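Local coordinates for putative isomerase (Sinorhizobium meliloti, PDB 2PPG), which belongs to the mandelate racemase/muconate lactonizing enzyme family of the enolase superfamily and is probably an isomerase, though its precise role is not established, at residues Gly37-Lys42 with Tyr48-Arg53; Glu70-Val75 with Ile316-Ile321; Met81-Asp86 with Val122-Ala127; Asp90-Arg95 with Ala101-Asp106. One frame throughout, in Å; residues are numbered along the deposited sequence.

Contact 1 of 4, residues Gly37-Lys42 with Tyr48-Arg53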
loop_
_atom_site.group_PDB
_atom_site.type_symbol
_atom_site.label_atom_id
_atom_site.label_comp_id
_atom_site.label_asym_id
_atom_site.label_seq_id
_atom_site.Cartn_x
_atom_site.Cartn_y
_atom_site.Cartn_z
ATOM N N GLY A 37 -37.572 7.865 -33.493
ATOM C CA GLY A 37 -37.197 6.452 -33.552
ATOM C C GLY A 37 -36.184 6.054 -32.486
ATOM O O GLY A 37 -35.340 5.171 -32.706
ATOM N N TYR A 38 -36.267 6.709 -31.327
ATOM C CA TYR A 38 -35.360 6.454 -30.223
ATOM C C TYR A 38 -36.105 5.787 -29.082
ATOM O O TYR A 38 -36.988 6.388 -28.496
ATOM C CB TYR A 38 -34.731 7.759 -29.723
ATOM C CG TYR A 38 -33.599 8.327 -30.574
ATOM C CD1 TYR A 38 -32.548 7.517 -31.031
ATOM C CD2 TYR A 38 -33.557 9.688 -30.887
ATOM C CE1 TYR A 38 -31.505 8.050 -31.799
ATOM C CE2 TYR A 38 -32.523 10.224 -31.651
ATOM C CZ TYR A 38 -31.504 9.408 -32.101
ATOM O OH TYR A 38 -30.482 9.960 -32.847
ATOM N N LEU A 39 -35.755 4.544 -28.775
ATOM C CA LEU A 39 -36.275 3.884 -27.584
ATOM C C LEU A 39 -35.249 3.910 -26.437
ATOM O O LEU A 39 -34.064 4.178 -26.657
ATOM C CB LEU A 39 -36.703 2.441 -27.899
ATOM C CG LEU A 39 -35.655 1.393 -28.299
ATOM C CD1 LEU A 39 -34.931 0.795 -27.087
ATOM C CD2 LEU A 39 -36.296 0.280 -29.117
ATOM N N VAL A 40 -35.715 3.627 -25.222
ATOM C CA VAL A 40 -34.843 3.508 -24.058
ATOM C C VAL A 40 -35.016 2.118 -23.471
ATOM O O VAL A 40 -36.129 1.667 -23.233
ATOM C CB VAL A 40 -35.148 4.604 -23.001
ATOM C CG1 VAL A 40 -34.323 4.416 -21.748
ATOM C CG2 VAL A 40 -34.885 5.960 -23.586
ATOM N N ARG A 41 -33.907 1.434 -23.259
ATOM C CA ARG A 41 -33.928 0.070 -22.748
ATOM C C ARG A 41 -33.797 0.061 -21.225
ATOM O O ARG A 41 -32.819 0.555 -20.672
ATOM C CB ARG A 41 -32.792 -0.719 -23.389
ATOM C CG ARG A 41 -32.938 -2.212 -23.313
ATOM C CD ARG A 41 -32.678 -2.826 -24.680
ATOM N NE ARG A 41 -33.912 -3.094 -25.419
ATOM C CZ ARG A 41 -33.975 -3.245 -26.738
ATOM N NH1 ARG A 41 -32.881 -3.122 -27.478
ATOM N NH2 ARG A 41 -35.137 -3.501 -27.322
ATOM N N LYS A 42 -34.789 -0.510 -20.559
ATOM C CA LYS A 42 -34.883 -0.461 -19.103
ATOM C C LYS A 42 -33.683 -1.116 -18.396
ATOM O O LYS A 42 -33.126 -0.549 -17.456
ATOM C CB LYS A 42 -36.212 -1.089 -18.650
ATOM C CG LYS A 42 -36.491 -1.024 -17.152
ATOM C CD LYS A 42 -37.393 0.152 -16.761
ATOM C CE LYS A 42 -37.670 0.130 -15.256
ATOM N NZ LYS A 42 -38.806 1.017 -14.869
ATOM N N TYR A 48 -31.434 3.639 -27.651
ATOM C CA TYR A 48 -31.174 2.925 -28.911
ATOM C C TYR A 48 -32.013 3.495 -30.054
ATOM O O TYR A 48 -33.132 3.960 -29.830
ATOM C CB TYR A 48 -31.493 1.432 -28.754
ATOM C CG TYR A 48 -30.559 0.699 -27.821
ATOM C CD1 TYR A 48 -29.395 0.122 -28.294
ATOM C CD2 TYR A 48 -30.843 0.590 -26.463
ATOM C CE1 TYR A 48 -28.534 -0.539 -27.455
ATOM C CE2 TYR A 48 -29.991 -0.074 -25.612
ATOM C CZ TYR A 48 -28.834 -0.631 -26.114
ATOM O OH TYR A 48 -27.969 -1.290 -25.274
ATOM N N PRO A 49 -31.466 3.481 -31.286
ATOM C CA PRO A 49 -32.290 3.709 -32.477
ATOM C C PRO A 49 -32.922 2.392 -32.971
ATOM O O PRO A 49 -32.410 1.310 -32.670
ATOM C CB PRO A 49 -31.282 4.243 -33.491
ATOM C CG PRO A 49 -30.001 3.635 -33.100
ATOM C CD PRO A 49 -30.049 3.281 -31.637
ATOM N N THR A 50 -34.033 2.480 -33.697
ATOM C CA THR A 50 -34.684 1.281 -34.241
ATOM C C THR A 50 -34.033 0.875 -35.556
ATOM O O THR A 50 -34.094 -0.277 -35.966
ATOM C CB THR A 50 -36.199 1.487 -34.448
ATOM O OG1 THR A 50 -36.449 2.816 -34.929
ATOM C CG2 THR A 50 -36.942 1.297 -33.131
ATOM N N PHE A 51 -33.382 1.835 -36.195
ATOM C CA PHE A 51 -32.684 1.629 -37.456
ATOM C C PHE A 51 -31.172 1.527 -37.214
ATOM O O PHE A 51 -30.680 1.938 -36.165
ATOM C CB PHE A 51 -32.962 2.832 -38.341
ATOM C CG PHE A 51 -32.712 4.142 -37.649
ATOM C CD1 PHE A 51 -31.479 4.769 -37.750
ATOM C CD2 PHE A 51 -33.697 4.726 -36.852
ATOM C CE1 PHE A 51 -31.236 5.964 -37.100
ATOM C CE2 PHE A 51 -33.467 5.926 -36.207
ATOM C CZ PHE A 51 -32.228 6.546 -36.334
ATOM N N ASP A 52 -30.426 0.997 -38.178
ATOM C CA ASP A 52 -28.961 1.039 -38.085
ATOM C C ASP A 52 -28.431 2.248 -38.833
ATOM O O ASP A 52 -28.947 2.604 -39.891
ATOM C CB ASP A 52 -28.325 -0.242 -38.628
ATOM C CG ASP A 52 -28.518 -1.440 -37.691
ATOM O OD1 ASP A 52 -28.823 -1.218 -36.491
ATOM O OD2 ASP A 52 -28.365 -2.597 -38.153
ATOM N N ARG A 53 -27.400 2.879 -38.277
ATOM C CA ARG A 53 -26.803 4.082 -38.839
ATOM C C ARG A 53 -25.374 4.173 -38.348
ATOM O O ARG A 53 -25.071 3.689 -37.264
ATOM C CB ARG A 53 -27.579 5.316 -38.404
ATOM C CG ARG A 53 -27.152 6.606 -39.110
ATOM C CD ARG A 53 -28.044 7.774 -38.733
ATOM N NE ARG A 53 -28.140 7.985 -37.288
ATOM C CZ ARG A 53 -29.141 8.632 -36.690
ATOM N NH1 ARG A 53 -30.139 9.120 -37.415
ATOM N NH2 ARG A 53 -29.153 8.780 -35.364
#
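Leu39 and Tyr48 face each other as an antiparallel hydrogen-bonded pair: Tyr48 N gives a nearly straight bond to Leu39 O (2.9 Å, 170° at the hydrogen), and Leu39 N returns one to Tyr48 O (2.9 Å). Beyond the next, non-hydrogen-bonded pair, Tyr38 with Pro49, Gly37 O receives Thr50 N at 3.2 Å and, more weakly, Thr50 OG1. Tyr38 OH accepts a bond from Arg53 NH2 (3.1 Å), lying in the plane of a guanidinium turned 70° from the phenol ring; the same hydroxyl is hydrogen-bonded to Asp86 of the second subunit. Strands 38-41 and 46-49 form a two-stranded hairpin, beside the start of strand 52-61 in the sheet of the N-terminal domain. Arg53 bridges from strand 52-61 to the hairpin through Tyr38, and its NE and NH2 also bond Gly73 O and Leu74 O, after strand 66-72. Packing follows on both faces of the hairpin. On that of Leu39 and Tyr48, Leu39 CG is wedged between its own backbone N and carbonyl carbon (chi1 66°), which brings CD1 to 3.9 Å from Tyr48 CB. Arg41 CB lies 3.6 Å from Tyr48 CE2, the two side chains crossing at about a right angle, while the Arg41 guanidinium, its NH1 bonded to Tyr23 O, offers at most a weak cation-pi attraction. On the other face Tyr38 CE1 meets Pro49 CB at 4.2 Å.

Contact 2 of 4, residues Glu70-Val75 with Ile316-Ile321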
loop_
_atom_site.group_PDB
_atom_site.type_symbol
_atom_site.label_atom_id
_atom_site.label_comp_id
_atom_site.label_asym_id
_atom_site.label_seq_id
_atom_site.Cartn_x
_atom_site.Cartn_y
_atom_site.Cartn_z
ATOM N N GLU A 70 -14.766 5.190 -40.640
ATOM C CA GLU A 70 -16.102 4.966 -40.163
ATOM C C GLU A 70 -16.111 4.979 -38.641
ATOM O O GLU A 70 -15.239 4.400 -37.991
ATOM C CB GLU A 70 -16.636 3.627 -40.688
ATOM C CG GLU A 70 -18.128 3.394 -40.404
ATOM C CD GLU A 70 -18.583 1.943 -40.611
ATOM O OE1 GLU A 70 -17.731 1.054 -40.848
ATOM O OE2 GLU A 70 -19.804 1.686 -40.540
ATOM N N THR A 71 -17.098 5.649 -38.070
ATOM C CA THR A 71 -17.262 5.642 -36.629
ATOM C C THR A 71 -18.744 5.424 -36.301
ATOM O O THR A 71 -19.527 5.117 -37.194
ATOM C CB THR A 71 -16.673 6.919 -35.997
ATOM O OG1 THR A 71 -16.815 6.872 -34.568
ATOM C CG2 THR A 71 -17.347 8.179 -36.574
ATOM N N TYR A 72 -19.108 5.526 -35.028
ATOM C CA TYR A 72 -20.496 5.382 -34.599
ATOM C C TYR A 72 -21.292 6.536 -35.142
ATOM O O TYR A 72 -20.749 7.640 -35.332
ATOM C CB TYR A 72 -20.607 5.437 -33.082
ATOM C CG TYR A 72 -20.426 4.121 -32.397
ATOM C CD1 TYR A 72 -19.273 3.349 -32.590
ATOM C CD2 TYR A 72 -21.391 3.647 -31.537
ATOM C CE1 TYR A 72 -19.104 2.126 -31.936
ATOM C CE2 TYR A 72 -21.232 2.445 -30.889
ATOM C CZ TYR A 72 -20.090 1.686 -31.084
ATOM O OH TYR A 72 -19.980 0.488 -30.417
ATOM N N GLY A 73 -22.574 6.276 -35.383
ATOM C CA GLY A 73 -23.513 7.308 -35.784
ATOM C C GLY A 73 -24.898 6.978 -35.292
ATOM O O GLY A 73 -25.881 7.529 -35.776
ATOM N N LEU A 74 -24.966 6.062 -34.330
ATOM C CA LEU A 74 -26.203 5.648 -33.693
ATOM C C LEU A 74 -27.071 6.821 -33.251
ATOM O O LEU A 74 -28.264 6.852 -33.522
ATOM C CB LEU A 74 -25.872 4.773 -32.482
ATOM C CG LEU A 74 -25.919 3.243 -32.588
ATOM C CD1 LEU A 74 -25.832 2.719 -34.023
ATOM C CD2 LEU A 74 -24.851 2.627 -31.704
ATOM N N VAL A 75 -26.456 7.790 -32.584
ATOM C CA VAL A 75 -27.167 8.900 -31.965
ATOM C C VAL A 75 -26.490 10.218 -32.317
ATOM O O VAL A 75 -25.301 10.374 -32.114
ATOM C CB VAL A 75 -27.172 8.761 -30.428
ATOM C CG1 VAL A 75 -27.867 9.948 -29.772
ATOM C CG2 VAL A 75 -27.855 7.478 -30.013
ATOM N N ILE A 316 -9.654 -9.327 -26.745
ATOM C CA ILE A 316 -10.771 -9.848 -27.509
ATOM C C ILE A 316 -11.620 -8.693 -28.053
ATOM O O ILE A 316 -12.545 -8.226 -27.398
ATOM C CB ILE A 316 -11.622 -10.866 -26.699
ATOM C CG1 ILE A 316 -10.744 -12.018 -26.209
ATOM C CG2 ILE A 316 -12.740 -11.410 -27.575
ATOM C CD1 ILE A 316 -11.438 -12.976 -25.274
ATOM N N PRO A 317 -11.290 -8.212 -29.257
ATOM C CA PRO A 317 -11.961 -7.005 -29.757
ATOM C C PRO A 317 -13.485 -7.082 -29.810
ATOM O O PRO A 317 -14.071 -8.151 -30.050
ATOM C CB PRO A 317 -11.370 -6.831 -31.161
ATOM C CG PRO A 317 -10.006 -7.439 -31.036
ATOM C CD PRO A 317 -10.263 -8.686 -30.202
ATOM N N HIS A 318 -14.094 -5.929 -29.565
ATOM C CA HIS A 318 -15.537 -5.718 -29.638
ATOM C C HIS A 318 -15.939 -5.536 -31.103
ATOM O O HIS A 318 -15.170 -5.000 -31.919
ATOM C CB HIS A 318 -15.864 -4.453 -28.847
ATOM C CG HIS A 318 -17.324 -4.182 -28.679
ATOM N ND1 HIS A 318 -17.983 -3.198 -29.385
ATOM C CD2 HIS A 318 -18.245 -4.734 -27.854
ATOM C CE1 HIS A 318 -19.251 -3.169 -29.019
ATOM N NE2 HIS A 318 -19.436 -4.093 -28.093
ATOM N N ALA A 319 -17.136 -6.004 -31.436
ATOM C CA ALA A 319 -17.720 -5.780 -32.755
ATOM C C ALA A 319 -19.157 -5.278 -32.590
ATOM O O ALA A 319 -19.873 -5.709 -31.682
ATOM C CB ALA A 319 -17.676 -7.054 -33.586
ATOM N N THR A 320 -19.580 -4.364 -33.457
ATOM C CA THR A 320 -20.888 -3.753 -33.279
ATOM C C THR A 320 -21.636 -3.443 -34.588
ATOM O O THR A 320 -21.300 -3.966 -35.651
ATOM C CB THR A 320 -20.762 -2.490 -32.411
ATOM O OG1 THR A 320 -22.065 -2.013 -32.064
ATOM C CG2 THR A 320 -19.961 -1.391 -33.151
ATOM N N ILE A 321 -22.683 -2.623 -34.483
ATOM C CA ILE A 321 -23.425 -2.118 -35.631
ATOM C C ILE A 321 -22.522 -1.228 -36.453
ATOM O O ILE A 321 -21.859 -0.352 -35.912
ATOM C CB ILE A 321 -24.624 -1.262 -35.153
ATOM C CG1 ILE A 321 -25.703 -2.156 -34.526
ATOM C CG2 ILE A 321 -25.165 -0.360 -36.290
ATOM C CD1 ILE A 321 -26.520 -1.467 -33.466
#
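Tyr72 and Thr320 approach from opposite directions, Tyr72 OH ending 3.3 Å from Thr320 CG2. The contact joins the two domains of the enolase-superfamily fold: Tyr72 and Leu74 come from strand 66-72 and the loop that follows it in the N-terminal domain, and residues 316-321 from the loop that follows barrel strand 314-315, at the end of the barrel where members of this superfamily have their active site. Thr320 turns its OG1 anti to the backbone N (chi1 -171°), leaving CG2 to lie against the outer part of the ring, 3.7 Å from Tyr72 CZ. Tyr72 OH also comes to the edge of the His318 imidazole, 4.0 Å from His318 CE1. No hydrogen bond crosses between the two segments; the second patch is purely apolar, Leu74 CD1 against Ile321 CG2 at 3.9 Å, the two side chains crossing at a slant. In the next shell, Tyr72 stacks on His295 and packs against Tyr116 of the second subunit, while His318 ND1 is hydrogen-bonded to Glu292 OE1. Glu70 of the strand holds the rest of the loop and the start of helix 325-336, its OE2 hydrogen-bonded to Ala323 N and its OE1 to Phe326 N.

Contact 3 of 4, residues Met81-Asp86 with Val122-Ala127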
loop_
_atom_site.group_PDB
_atom_site.type_symbol
_atom_site.label_atom_id
_atom_site.label_comp_id
_atom_site.label_asym_id
_atom_site.label_seq_id
_atom_site.Cartn_x
_atom_site.Cartn_y
_atom_site.Cartn_z
HETATM N N MSE A 81 -20.013 14.489 -37.364
HETATM C CA MSE A 81 -19.676 15.045 -38.671
HETATM C C MSE A 81 -19.341 16.530 -38.591
HETATM O O MSE A 81 -18.494 17.018 -39.340
HETATM C CB MSE A 81 -20.799 14.808 -39.672
HETATM C CG MSE A 81 -21.013 13.339 -39.961
HETATM SE SE MSE A 81 -22.340 12.915 -41.335
HETATM C CE MSE A 81 -23.890 13.794 -40.532
ATOM N N GLU A 82 -19.991 17.239 -37.675
ATOM C CA GLU A 82 -19.722 18.659 -37.503
ATOM C C GLU A 82 -18.291 18.866 -36.999
ATOM O O GLU A 82 -17.543 19.699 -37.519
ATOM C CB GLU A 82 -20.746 19.285 -36.551
ATOM C CG GLU A 82 -20.637 20.785 -36.399
ATOM C CD GLU A 82 -20.886 21.542 -37.692
ATOM O OE1 GLU A 82 -21.242 20.898 -38.703
ATOM O OE2 GLU A 82 -20.720 22.786 -37.700
ATOM N N ILE A 83 -17.913 18.077 -35.999
ATOM C CA ILE A 83 -16.553 18.081 -35.482
ATOM C C ILE A 83 -15.555 17.854 -36.626
ATOM O O ILE A 83 -14.574 18.595 -36.762
ATOM C CB ILE A 83 -16.373 17.009 -34.374
ATOM C CG1 ILE A 83 -17.287 17.304 -33.169
ATOM C CG2 ILE A 83 -14.920 16.906 -33.946
ATOM C CD1 ILE A 83 -17.440 16.132 -32.189
ATOM N N ILE A 84 -15.833 16.848 -37.454
ATOM C CA ILE A 84 -15.009 16.538 -38.622
ATOM C C ILE A 84 -15.004 17.644 -39.680
ATOM O O ILE A 84 -13.954 18.017 -40.182
ATOM C CB ILE A 84 -15.460 15.238 -39.281
ATOM C CG1 ILE A 84 -15.415 14.092 -38.269
ATOM C CG2 ILE A 84 -14.598 14.931 -40.501
ATOM C CD1 ILE A 84 -15.994 12.802 -38.779
ATOM N N ASP A 85 -16.167 18.173 -40.026
ATOM C CA ASP A 85 -16.231 19.145 -41.120
ATOM C C ASP A 85 -15.842 20.571 -40.725
ATOM O O ASP A 85 -15.261 21.302 -41.527
ATOM C CB ASP A 85 -17.609 19.114 -41.766
ATOM C CG ASP A 85 -17.885 17.790 -42.464
ATOM O OD1 ASP A 85 -16.915 17.146 -42.925
ATOM O OD2 ASP A 85 -19.062 17.391 -42.547
ATOM N N ASP A 86 -16.161 20.952 -39.487
ATOM C CA ASP A 86 -15.949 22.315 -39.022
ATOM C C ASP A 86 -14.538 22.523 -38.472
ATOM O O ASP A 86 -13.928 23.589 -38.663
ATOM C CB ASP A 86 -16.994 22.698 -37.967
ATOM C CG ASP A 86 -16.865 24.144 -37.517
ATOM O OD1 ASP A 86 -16.801 25.044 -38.380
ATOM O OD2 ASP A 86 -16.812 24.388 -36.297
ATOM N N VAL A 122 -13.315 11.875 -29.956
ATOM C CA VAL A 122 -12.436 10.768 -30.323
ATOM C C VAL A 122 -13.123 9.917 -31.388
ATOM O O VAL A 122 -12.455 9.383 -32.285
ATOM C CB VAL A 122 -12.007 9.921 -29.105
ATOM C CG1 VAL A 122 -11.133 8.745 -29.540
ATOM C CG2 VAL A 122 -11.244 10.784 -28.110
ATOM N N ASP A 123 -14.454 9.836 -31.322
ATOM C CA ASP A 123 -15.220 9.224 -32.406
ATOM C C ASP A 123 -14.826 9.809 -33.763
ATOM O O ASP A 123 -14.565 9.074 -34.718
ATOM C CB ASP A 123 -16.725 9.396 -32.179
ATOM C CG ASP A 123 -17.348 8.234 -31.390
ATOM O OD1 ASP A 123 -16.602 7.363 -30.888
ATOM O OD2 ASP A 123 -18.597 8.193 -31.277
ATOM N N ALA A 124 -14.776 11.138 -33.838
ATOM C CA ALA A 124 -14.376 11.850 -35.049
ATOM C C ALA A 124 -12.932 11.565 -35.446
ATOM O O ALA A 124 -12.609 11.503 -36.642
ATOM C CB ALA A 124 -14.583 13.344 -34.873
ATOM N N LEU A 125 -12.064 11.398 -34.448
ATOM C CA LEU A 125 -10.658 11.099 -34.703
ATOM C C LEU A 125 -10.535 9.696 -35.234
ATOM O O LEU A 125 -9.830 9.453 -36.212
ATOM C CB LEU A 125 -9.815 11.257 -33.436
ATOM C CG LEU A 125 -9.739 12.662 -32.819
ATOM C CD1 LEU A 125 -8.886 12.644 -31.580
ATOM C CD2 LEU A 125 -9.198 13.664 -33.817
ATOM N N ALA A 126 -11.250 8.780 -34.595
ATOM C CA ALA A 126 -11.227 7.366 -34.966
ATOM C C ALA A 126 -11.533 7.155 -36.456
ATOM O O ALA A 126 -10.944 6.282 -37.105
ATOM C CB ALA A 126 -12.218 6.601 -34.105
ATOM N N ALA A 127 -12.444 7.963 -36.997
ATOM C CA ALA A 127 -12.884 7.782 -38.369
ATOM C C ALA A 127 -11.885 8.351 -39.349
ATOM O O ALA A 127 -11.658 7.759 -40.412
ATOM C CB ALA A 127 -14.223 8.399 -38.582
#
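Ile83 and Ile84 meet Ala124 from a helical turn whose backbone is held by the bond from Asp85 N to Met81 O, 2.7 Å long; on the facing helix Ala126 N reaches Val122 O over the same distance. These are helices 77-92 and 119-140 of the N-terminal domain, the alpha+beta domain of the enolase superfamily in which an antiparallel sheet is followed by helices. Between the two segments everything is apolar. The Ala124 methyl enters between two consecutive isoleucines and touches a different branch of each: CG2 of Ile83 at 3.7 Å and CG1 of Ile84 at 3.6 Å. Both isoleucines hold CG1 anti to the carbonyl carbon, yet they sit at different angles round their helix. Ile83 therefore offers its short branch, whereas Ile84, which starts out to one side, reaches over with its long one, extended at chi2 (173°). Thr80 and Leu88 of the same helix also touch Ala124, and its small side chain lets the backbones draw close, with Ile84 CA 5.9 Å from Ala124 CA. Helix 77-92 widens into a pi-type turn at 83-86, directly at this approach. Further out, Ile84 packs on Ser12 of strand 7-17, and Ile83 on Phe120 of the second subunit. Next to Ala124, the Asp123 carboxylate is shared, OD1 with His295 ND1 and OD2 with the Tyr116 hydroxyl of the second subunit. The end of the Ile84 long branch, CD1, comes to rest 4.2 Å from Ala124 CA.

Contact 4 of 4, residues Asp90-Arg95 with Ala101-Asp106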
loop_
_atom_site.group_PDB
_atom_site.type_symbol
_atom_site.label_atom_id
_atom_site.label_comp_id
_atom_site.label_asym_id
_atom_site.label_seq_id
_atom_site.Cartn_x
_atom_site.Cartn_y
_atom_site.Cartn_z
ATOM N N ASP A 90 -9.744 20.763 -41.905
ATOM C CA ASP A 90 -8.756 21.752 -42.298
ATOM C C ASP A 90 -7.414 21.609 -41.589
ATOM O O ASP A 90 -6.424 22.220 -41.997
ATOM C CB ASP A 90 -9.321 23.168 -42.164
ATOM C CG ASP A 90 -10.367 23.470 -43.228
ATOM O OD1 ASP A 90 -10.117 23.133 -44.403
ATOM O OD2 ASP A 90 -11.439 24.022 -42.895
ATOM N N PHE A 91 -7.368 20.785 -40.547
ATOM C CA PHE A 91 -6.094 20.473 -39.902
ATOM C C PHE A 91 -5.523 19.159 -40.374
ATOM O O PHE A 91 -4.421 18.787 -39.990
ATOM C CB PHE A 91 -6.214 20.532 -38.378
ATOM C CG PHE A 91 -6.341 21.926 -37.868
ATOM C CD1 PHE A 91 -5.230 22.762 -37.829
ATOM C CD2 PHE A 91 -7.580 22.430 -37.486
ATOM C CE1 PHE A 91 -5.346 24.071 -37.389
ATOM C CE2 PHE A 91 -7.706 23.736 -37.034
ATOM C CZ PHE A 91 -6.590 24.561 -36.992
ATOM N N THR A 92 -6.269 18.476 -41.238
ATOM C CA THR A 92 -5.825 17.217 -41.818
ATOM C C THR A 92 -5.418 17.376 -43.292
ATOM O O THR A 92 -4.439 16.775 -43.742
ATOM C CB THR A 92 -6.896 16.123 -41.631
ATOM O OG1 THR A 92 -7.414 16.193 -40.291
ATOM C CG2 THR A 92 -6.302 14.724 -41.884
ATOM N N ILE A 93 -6.149 18.205 -44.034
ATOM C CA ILE A 93 -5.730 18.588 -45.384
ATOM C C ILE A 93 -4.276 19.064 -45.351
ATOM O O ILE A 93 -3.876 19.774 -44.432
ATOM C CB ILE A 93 -6.634 19.699 -45.957
ATOM C CG1 ILE A 93 -8.065 19.179 -46.162
ATOM C CG2 ILE A 93 -6.080 20.233 -47.276
ATOM C CD1 ILE A 93 -9.099 20.298 -46.394
ATOM N N GLY A 94 -3.481 18.650 -46.334
ATOM C CA GLY A 94 -2.072 19.027 -46.404
ATOM C C GLY A 94 -1.101 18.059 -45.737
ATOM O O GLY A 94 0.103 18.112 -46.001
ATOM N N ARG A 95 -1.603 17.183 -44.862
ATOM C CA ARG A 95 -0.740 16.218 -44.179
ATOM C C ARG A 95 -0.561 14.960 -45.005
ATOM O O ARG A 95 -1.314 14.705 -45.946
ATOM C CB ARG A 95 -1.279 15.839 -42.800
ATOM C CG ARG A 95 -1.724 17.005 -41.912
ATOM C CD ARG A 95 -0.561 17.754 -41.304
ATOM N NE ARG A 95 0.421 16.861 -40.691
ATOM C CZ ARG A 95 0.544 16.653 -39.384
ATOM N NH1 ARG A 95 -0.270 17.252 -38.514
ATOM N NH2 ARG A 95 1.479 15.835 -38.941
ATOM N N ALA A 101 -0.581 8.498 -37.151
ATOM C CA ALA A 101 -0.571 8.502 -35.687
ATOM C C ALA A 101 -0.139 9.847 -35.104
ATOM O O ALA A 101 -0.647 10.275 -34.056
ATOM C CB ALA A 101 0.307 7.367 -35.150
ATOM N N ALA A 102 0.797 10.507 -35.780
ATOM C CA ALA A 102 1.240 11.826 -35.376
ATOM C C ALA A 102 0.096 12.816 -35.594
ATOM O O ALA A 102 -0.166 13.694 -34.760
ATOM C CB ALA A 102 2.486 12.233 -36.164
ATOM N N ILE A 103 -0.604 12.647 -36.707
ATOM C CA ILE A 103 -1.781 13.450 -37.005
ATOM C C ILE A 103 -2.842 13.232 -35.920
ATOM O O ILE A 103 -3.428 14.191 -35.422
ATOM C CB ILE A 103 -2.342 13.114 -38.409
ATOM C CG1 ILE A 103 -1.388 13.595 -39.513
ATOM C CG2 ILE A 103 -3.723 13.688 -38.613
ATOM C CD1 ILE A 103 -1.492 12.750 -40.811
ATOM N N HIS A 104 -3.063 11.979 -35.530
ATOM C CA HIS A 104 -4.029 11.692 -34.476
ATOM C C HIS A 104 -3.724 12.492 -33.208
ATOM O O HIS A 104 -4.627 13.040 -32.582
ATOM C CB HIS A 104 -4.076 10.201 -34.135
ATOM C CG HIS A 104 -4.997 9.899 -32.995
ATOM N ND1 HIS A 104 -6.354 9.721 -33.164
ATOM C CD2 HIS A 104 -4.765 9.793 -31.664
ATOM C CE1 HIS A 104 -6.917 9.513 -31.988
ATOM N NE2 HIS A 104 -5.973 9.545 -31.062
ATOM N N ASP A 105 -2.445 12.538 -32.831
ATOM C CA ASP A 105 -2.003 13.274 -31.654
ATOM C C ASP A 105 -2.142 14.779 -31.834
ATOM O O ASP A 105 -2.615 15.462 -30.938
ATOM C CB ASP A 105 -0.559 12.916 -31.310
ATOM C CG ASP A 105 -0.426 11.518 -30.720
ATOM O OD1 ASP A 105 -1.398 11.031 -30.105
ATOM O OD2 ASP A 105 0.654 10.903 -30.876
ATOM N N ASP A 106 -1.726 15.293 -32.991
ATOM C CA ASP A 106 -1.875 16.719 -33.299
ATOM C C ASP A 106 -3.308 17.191 -33.126
ATOM O O ASP A 106 -3.539 18.228 -32.524
ATOM C CB ASP A 106 -1.396 17.020 -34.718
ATOM C CG ASP A 106 0.126 17.021 -34.836
ATOM O OD1 ASP A 106 0.805 16.880 -33.792
ATOM O OD2 ASP A 106 0.641 17.166 -35.974
#
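Arg95 and Asp106 form a salt bridge in which a single carboxylate oxygen takes both guanidinium ends. Arg95 NH1 gives the sound bond, 2.7 Å with 155° at the hydrogen, to Asp106 OD2, which accepts with its anti lone pair, the one facing away from OD1. The second bond, from Arg95 NH2 to the same Asp106 OD2, is weak at 3.4 Å, and the guanidinium and carboxylate planes stand 39° apart. The other oxygen, Asp106 OD1, makes a salt bridge to Arg45 of the second subunit, so the carboxylate links the two chains and its negative charge is probably well stabilised. Apolar contacts centre on Ile103. Ile103 CG1 lies over the middle of one face of the guanidinium, 3.6 Å from Arg95 CZ, and Ile103 CD1 reaches Arg95 CB at 3.7 Å. The arginine folds back over the isoleucine because its chain is bent at chi2 (-76°) and again at chi3, with the two side chains running past each other in opposite directions. This is a helix-loop-helix connection within the N-terminal domain: helix 77-92 gives out, the chain turns, and helix 100-109 sets off across its end. On the isoleucine's other branch, Thr92 CG2 touches Ile103 CG2 at 4.3 Å, while Thr92 OG1 is hydrogen-bonded to Leu88 O in its own helix. Backbone bonding shapes the turn: Thr92 to Arg95 is a type II beta turn, closed by Arg95 N to Thr92 O (3.1 Å), with Gly94 at a positive phi that suits glycine. Gly94 and Arg95 also share backbone bonds with Val7 of strand 7-17.

From the N terminus, contact 1 comes first, closing a hairpin loop of five residues before any other contact opens. Strand 52-61, where it ends, leads into strand 66-72, its neighbour in the sheet, and there contact 2 opens; its loop of 240 residues closes late in the barrel, in the loop after strand 314-315. Inside that loop contact 3 joins helices 77-92 and 119-140, and inside contact 3 in turn contact 4 closes the short link between helices 77-92 and 100-109. Contacts 1 and 2 touch through Arg53, contacts 2 and 3 through Thr71 with Asp123 and Ala127, and contacts 3 and 4 through Leu125 with His104. All four border the second subunit.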